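Local structure of maternal protein tudor (Drosophila melanogaster, 4Q5W) at residues 33-38 with 98-103; 55-60 with 79-84. The protein is required for primordial germ cell formation and abdominal segmentation, and may act in piRNA-guided transposon repression together with the Piwi proteins Aubergine and AGO3. All coordinates share one frame; numbering follows the deposited sequence. Where two conformers were deposited one is given.

Interaction 1 of 2, residues 33-38 with 98-103; sequences EKLNGS and QEFTLI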
loop_
_atom_site.group_PDB
_atom_site.type_symbol
_atom_site.label_atom_id
_atom_site.label_comp_id
_atom_site.label_asym_id
_atom_site.label_seq_id
_atom_site.Cartn_x
_atom_site.Cartn_y
_atom_site.Cartn_z
ATOM N N GLU A 33 -15.639 5.522 7.230
ATOM C CA GLU A 33 -17.042 5.746 7.573
ATOM C C GLU A 33 -17.465 7.161 7.199
ATOM O O GLU A 33 -18.529 7.372 6.622
ATOM C CB GLU A 33 -17.302 5.494 9.060
ATOM C CG GLU A 33 -18.567 6.157 9.563
ATOM C CD GLU A 33 -19.398 5.263 10.452
ATOM O OE1 GLU A 33 -19.028 5.087 11.635
ATOM O OE2 GLU A 33 -20.425 4.739 9.969
ATOM N N LYS A 34 -16.625 8.135 7.518
ATOM C CA LYS A 34 -16.971 9.517 7.211
ATOM C C LYS A 34 -17.003 9.799 5.704
ATOM O O LYS A 34 -17.911 10.477 5.205
ATOM C CB LYS A 34 -16.026 10.471 7.936
ATOM C CG LYS A 34 -16.337 10.598 9.425
ATOM C CD LYS A 34 -15.240 11.375 10.139
ATOM C CE LYS A 34 -15.605 11.639 11.590
ATOM N NZ LYS A 34 -16.751 12.579 11.696
ATOM N N LEU A 35 -16.024 9.276 4.972
ATOM C CA LEU A 35 -15.996 9.483 3.520
ATOM C C LEU A 35 -17.135 8.767 2.790
ATOM O O LEU A 35 -17.628 9.251 1.773
ATOM C CB LEU A 35 -14.647 9.067 2.925
ATOM C CG LEU A 35 -13.470 10.005 3.195
ATOM C CD1 LEU A 35 -12.205 9.436 2.589
ATOM C CD2 LEU A 35 -13.761 11.406 2.636
ATOM N N ASN A 36 -17.563 7.617 3.299
ATOM C CA ASN A 36 -18.617 6.871 2.617
ATOM C C ASN A 36 -20.024 7.097 3.168
ATOM O O ASN A 36 -20.973 6.441 2.736
ATOM C CB ASN A 36 -18.290 5.381 2.620
ATOM C CG ASN A 36 -17.085 5.059 1.769
ATOM O OD1 ASN A 36 -17.185 4.947 0.549
ATOM N ND2 ASN A 36 -15.932 4.917 2.407
ATOM N N GLY A 37 -20.163 8.032 4.104
ATOM C CA GLY A 37 -21.415 8.195 4.822
ATOM C C GLY A 37 -22.198 9.444 4.473
ATOM O O GLY A 37 -23.382 9.550 4.780
ATOM N N SER A 38 -21.537 10.387 3.815
ATOM C CA SER A 38 -22.161 11.662 3.476
ATOM C C SER A 38 -21.851 12.038 2.031
ATOM O O SER A 38 -20.897 11.530 1.446
ATOM C CB SER A 38 -21.660 12.759 4.417
ATOM O OG SER A 38 -21.916 12.420 5.769
ATOM N N GLN A 98 -12.816 19.345 5.120
ATOM C CA GLN A 98 -11.862 20.085 5.948
ATOM C C GLN A 98 -11.316 19.312 7.149
ATOM O O GLN A 98 -10.160 19.510 7.554
ATOM C CB GLN A 98 -12.504 21.394 6.429
ATOM C CG GLN A 98 -11.558 22.326 7.175
ATOM C CD GLN A 98 -10.410 22.823 6.312
ATOM O OE1 GLN A 98 -10.453 22.736 5.081
ATOM N NE2 GLN A 98 -9.381 23.365 6.956
ATOM N N GLU A 99 -12.147 18.447 7.720
ATOM C CA GLU A 99 -11.774 17.714 8.938
ATOM C C GLU A 99 -10.591 16.761 8.746
ATOM O O GLU A 99 -9.997 16.300 9.727
ATOM C CB GLU A 99 -12.979 16.957 9.509
ATOM C CG GLU A 99 -13.581 15.923 8.562
ATOM C CD GLU A 99 -14.747 15.172 9.177
ATOM O OE1 GLU A 99 -14.916 15.234 10.412
ATOM O OE2 GLU A 99 -15.502 14.518 8.426
ATOM N N PHE A 100 -10.246 16.478 7.490
ATOM C CA PHE A 100 -9.166 15.543 7.179
ATOM C C PHE A 100 -7.852 16.215 6.808
ATOM O O PHE A 100 -6.827 15.540 6.710
ATOM C CB PHE A 100 -9.555 14.644 6.001
ATOM C CG PHE A 100 -10.770 13.804 6.248
ATOM C CD1 PHE A 100 -10.705 12.695 7.080
ATOM C CD2 PHE A 100 -11.968 14.103 5.626
ATOM C CE1 PHE A 100 -11.822 11.917 7.304
ATOM C CE2 PHE A 100 -13.092 13.327 5.844
ATOM C CZ PHE A 100 -13.015 12.229 6.682
ATOM N N THR A 101 -7.876 17.533 6.605
ATOM C CA THR A 101 -6.727 18.269 6.073
ATOM C C THR A 101 -5.400 18.002 6.792
ATOM O O THR A 101 -4.353 17.872 6.161
ATOM C CB THR A 101 -6.997 19.782 6.089
ATOM O OG1 THR A 101 -8.257 20.045 5.459
ATOM C CG2 THR A 101 -5.887 20.532 5.364
ATOM N N LEU A 102 -5.446 17.936 8.119
ATOM C CA LEU A 102 -4.211 17.795 8.898
ATOM C C LEU A 102 -3.895 16.369 9.348
ATOM O O LEU A 102 -2.901 16.139 10.028
ATOM C CB LEU A 102 -4.274 18.697 10.127
ATOM C CG LEU A 102 -4.473 20.172 9.797
ATOM C CD1 LEU A 102 -4.836 20.932 11.048
ATOM C CD2 LEU A 102 -3.199 20.706 9.190
ATOM N N ILE A 103 -4.745 15.422 8.982
ATOM C CA ILE A 103 -4.532 14.029 9.363
ATOM C C ILE A 103 -3.553 13.370 8.394
ATOM O O ILE A 103 -3.832 13.256 7.207
ATOM C CB ILE A 103 -5.852 13.231 9.349
ATOM C CG1 ILE A 103 -6.951 13.994 10.108
ATOM C CG2 ILE A 103 -5.634 11.823 9.908
ATOM C CD1 ILE A 103 -6.659 14.213 11.578
#
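The apolar part of this contact centres on Phe-100, whose ring reaches out from residues 98-103 to the last turn of helix 25-37. Lys-34 meets the ring at its edge, near its plane, with CB 3.7 Å from Phe-100 CZ. Leu-35 comes in obliquely on the same end of the ring, its CD2 lying 3.8 Å from Phe-100 CE2. One face of the ring is overlaid toward its rim by CG of the preceding Glu-99. Leu-35 and Phe-100 are buried and both pack on Arg-65 of strand 63-71, while Leu-35 also touches Pro-97 and Leu-40. In this ninth extended Tudor domain of the protein, helix 25-37 leads from the strand pair 5-11/16-21 to the Tudor sheet, and the contact clips its C-terminal end to the loop after strand 87-90.

The polar part is looser and exposed. Lys-34 NZ forms a weak salt bridge of 3.5 Å with Glu-99 OE1. Glu-99 is extended beyond CG (chi2 178°), and Lys-34 runs straight to CE before its last torsion (chi4 -68°) bends NZ to the carboxylate; OE2 lies 3.6 Å from Lys-34 CD.

Hydrogen bonds within the loop shape it. Gln-98 O accepts from both Thr-101 N and, at 2.9 Å, Thr-101 OG1, the two arriving from the same face. An overlapping type I turn is closed by Ile-103 N to Phe-100 O at 3.1 Å.

Interaction 2 of 2, residues 55-60 with 79-84; sequences VQFADD and VILIDY
This largely buried apolar contact joins Val-55 of strand 52-56 and nearby Phe-57 to Val-79 and Leu-81 of strand 77-81, the two strands of the antiparallel Tudor sheet being separated by strand 63-71. Because the strands are not neighbours, side chains alone bridge them, which fits the strong curl of the sheet. Val-55 CG2 makes two of the contacts: it meets Val-79 CG2 tip to tip at 4.2 Å and packs closer, at 3.7 Å, on Leu-81 CD2. The other branch of Leu-81 serves Phe-57. Its CD1 sits over one ring face in a CH-pi contact, 4.1 Å from the Phe-57 ring centroid and 13° off the ring normal. Asp-59 CB lies over the opposite face, so the ring is held between the two. With CG anti to the backbone N (chi1 -171°), the Phe-57 ring swings out to the leucine. Asn-86 touches both Phe-57 and Leu-81, and the rings of Tyr-64 and Tyr-84 meet with their planes at about 75°. Phe-57, Tyr-64, Tyr-84 and Asn-86 probably match the dimethylarginine cage of extended Tudor domains, with Leu-81 as an aliphatic wall, so the cage here is probably only partly aromatic.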
loop_
_atom_site.group_PDB
_atom_site.type_symbol
_atom_site.label_atom_id
_atom_site.label_comp_id
_atom_site.label_asym_id
_atom_site.label_seq_id
_atom_site.Cartn_x
_atom_site.Cartn_y
_atom_site.Cartn_z
ATOM N N VAL A 55 -11.402 10.426 -4.124
ATOM C CA VAL A 55 -11.909 9.775 -5.328
ATOM C C VAL A 55 -12.744 8.552 -4.987
ATOM O O VAL A 55 -12.637 8.011 -3.884
ATOM C CB VAL A 55 -10.766 9.340 -6.273
ATOM C CG1 VAL A 55 -9.898 10.533 -6.654
ATOM C CG2 VAL A 55 -9.919 8.243 -5.622
ATOM N N GLN A 56 -13.580 8.120 -5.929
ATOM C CA GLN A 56 -14.232 6.819 -5.819
ATOM C C GLN A 56 -13.335 5.773 -6.468
ATOM O O GLN A 56 -12.867 5.968 -7.584
ATOM C CB GLN A 56 -15.606 6.827 -6.500
ATOM C CG GLN A 56 -16.411 5.537 -6.311
ATOM C CD GLN A 56 -17.857 5.678 -6.754
ATOM O OE1 GLN A 56 -18.171 6.478 -7.635
ATOM N NE2 GLN A 56 -18.748 4.909 -6.136
ATOM N N PHE A 57 -13.079 4.678 -5.754
ATOM C CA PHE A 57 -12.257 3.578 -6.266
ATOM C C PHE A 57 -13.164 2.635 -7.044
ATOM O O PHE A 57 -14.173 2.171 -6.522
ATOM C CB PHE A 57 -11.604 2.847 -5.085
ATOM C CG PHE A 57 -10.551 1.825 -5.468
ATOM C CD1 PHE A 57 -9.864 1.904 -6.665
ATOM C CD2 PHE A 57 -10.234 0.796 -4.584
ATOM C CE1 PHE A 57 -8.888 0.960 -6.989
ATOM C CE2 PHE A 57 -9.261 -0.148 -4.891
ATOM C CZ PHE A 57 -8.589 -0.069 -6.091
ATOM N N ALA A 58 -12.813 2.355 -8.295
ATOM C CA ALA A 58 -13.681 1.557 -9.160
ATOM C C ALA A 58 -13.869 0.138 -8.624
ATOM O O ALA A 58 -14.945 -0.451 -8.766
ATOM C CB ALA A 58 -13.129 1.510 -10.572
ATOM N N ASP A 59 -12.821 -0.395 -8.003
ATOM C CA ASP A 59 -12.812 -1.788 -7.572
ATOM C C ASP A 59 -13.887 -2.102 -6.533
ATOM O O ASP A 59 -14.500 -3.174 -6.569
ATOM C CB ASP A 59 -11.441 -2.173 -7.025
ATOM C CG ASP A 59 -10.355 -2.138 -8.082
ATOM O OD1 ASP A 59 -10.544 -1.459 -9.112
ATOM O OD2 ASP A 59 -9.299 -2.778 -7.867
ATOM N N ASP A 60 -14.116 -1.178 -5.606
ATOM C CA ASP A 60 -15.105 -1.421 -4.554
ATOM C C ASP A 60 -16.196 -0.358 -4.454
ATOM O O ASP A 60 -17.074 -0.455 -3.603
ATOM C CB ASP A 60 -14.425 -1.642 -3.186
ATOM C CG ASP A 60 -13.568 -0.459 -2.741
ATOM O OD1 ASP A 60 -13.772 0.668 -3.241
ATOM O OD2 ASP A 60 -12.694 -0.660 -1.868
ATOM N N VAL A 79 -3.994 8.814 -9.562
ATOM C CA VAL A 79 -3.937 9.238 -8.172
ATOM C C VAL A 79 -3.394 8.123 -7.290
ATOM O O VAL A 79 -3.423 6.957 -7.674
ATOM C CB VAL A 79 -5.333 9.617 -7.648
ATOM C CG1 VAL A 79 -5.967 10.679 -8.539
ATOM C CG2 VAL A 79 -6.225 8.383 -7.566
ATOM N N ILE A 80 -2.892 8.501 -6.117
ATOM C CA ILE A 80 -2.571 7.538 -5.066
ATOM C C ILE A 80 -3.651 7.601 -3.986
ATOM O O ILE A 80 -4.090 8.687 -3.594
ATOM C CB ILE A 80 -1.156 7.765 -4.454
ATOM C CG1 ILE A 80 -0.908 6.791 -3.291
ATOM C CG2 ILE A 80 -0.971 9.192 -3.979
ATOM C CD1 ILE A 80 0.528 6.843 -2.733
ATOM N N LEU A 81 -4.107 6.439 -3.526
ATOM C CA LEU A 81 -5.006 6.390 -2.377
ATOM C C LEU A 81 -4.117 6.438 -1.149
ATOM O O LEU A 81 -3.581 5.404 -0.711
ATOM C CB LEU A 81 -5.857 5.121 -2.393
ATOM C CG LEU A 81 -6.568 4.808 -3.724
ATOM C CD1 LEU A 81 -7.477 3.596 -3.583
ATOM C CD2 LEU A 81 -7.353 6.016 -4.237
ATOM N N ILE A 82 -3.947 7.643 -0.613
ATOM C CA ILE A 82 -2.879 7.926 0.343
ATOM C C ILE A 82 -2.895 7.083 1.609
ATOM O O ILE A 82 -1.844 6.836 2.204
ATOM C CB ILE A 82 -2.822 9.413 0.730
ATOM C CG1 ILE A 82 -4.124 9.851 1.413
ATOM C CG2 ILE A 82 -2.522 10.257 -0.499
ATOM C CD1 ILE A 82 -4.000 11.183 2.133
ATOM N N ASP A 83 -4.075 6.638 2.023
ATOM C CA ASP A 83 -4.166 5.859 3.243
ATOM C C ASP A 83 -3.741 4.419 3.024
ATOM O O ASP A 83 -3.505 3.700 3.991
ATOM C CB ASP A 83 -5.571 5.950 3.850
ATOM C CG ASP A 83 -5.865 7.338 4.399
ATOM O OD1 ASP A 83 -4.935 7.946 4.979
ATOM O OD2 ASP A 83 -7.008 7.820 4.242
ATOM N N TYR A 84 -3.604 4.018 1.761
ATOM C CA TYR A 84 -3.341 2.612 1.421
ATOM C C TYR A 84 -2.078 2.405 0.595
ATOM O O TYR A 84 -1.330 1.432 0.808
ATOM C CB TYR A 84 -4.546 1.996 0.701
ATOM C CG TYR A 84 -5.779 1.952 1.567
ATOM C CD1 TYR A 84 -6.596 3.072 1.714
ATOM C CD2 TYR A 84 -6.111 0.808 2.273
ATOM C CE1 TYR A 84 -7.717 3.033 2.521
ATOM C CE2 TYR A 84 -7.223 0.770 3.076
ATOM C CZ TYR A 84 -8.025 1.892 3.193
ATOM O OH TYR A 84 -9.142 1.846 3.998
#

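How the interactions relate
Interactions 1 and 2 lie on the same side of the chain's centre, their own centres 14 Å apart and their nearest atoms about 5 Å apart without touching. Arg-65 of strand 63-71 connects them: it donates from NH2 to Ile-103 O in interaction 1, while its NH1 forms a salt bridge with OD1 of Asp-83, which lies in segment 79-84 of interaction 2 but does not itself touch 55-60. Helix 25-37 gives a second connection, since Met-28 and Cys-32, earlier on the same helix, touch Tyr-84. Interaction 1 thus joins helix and loop beside the Tudor sheet, whereas interaction 2 forms part of the region that corresponds to the methylarginine cage of related Tudor domains.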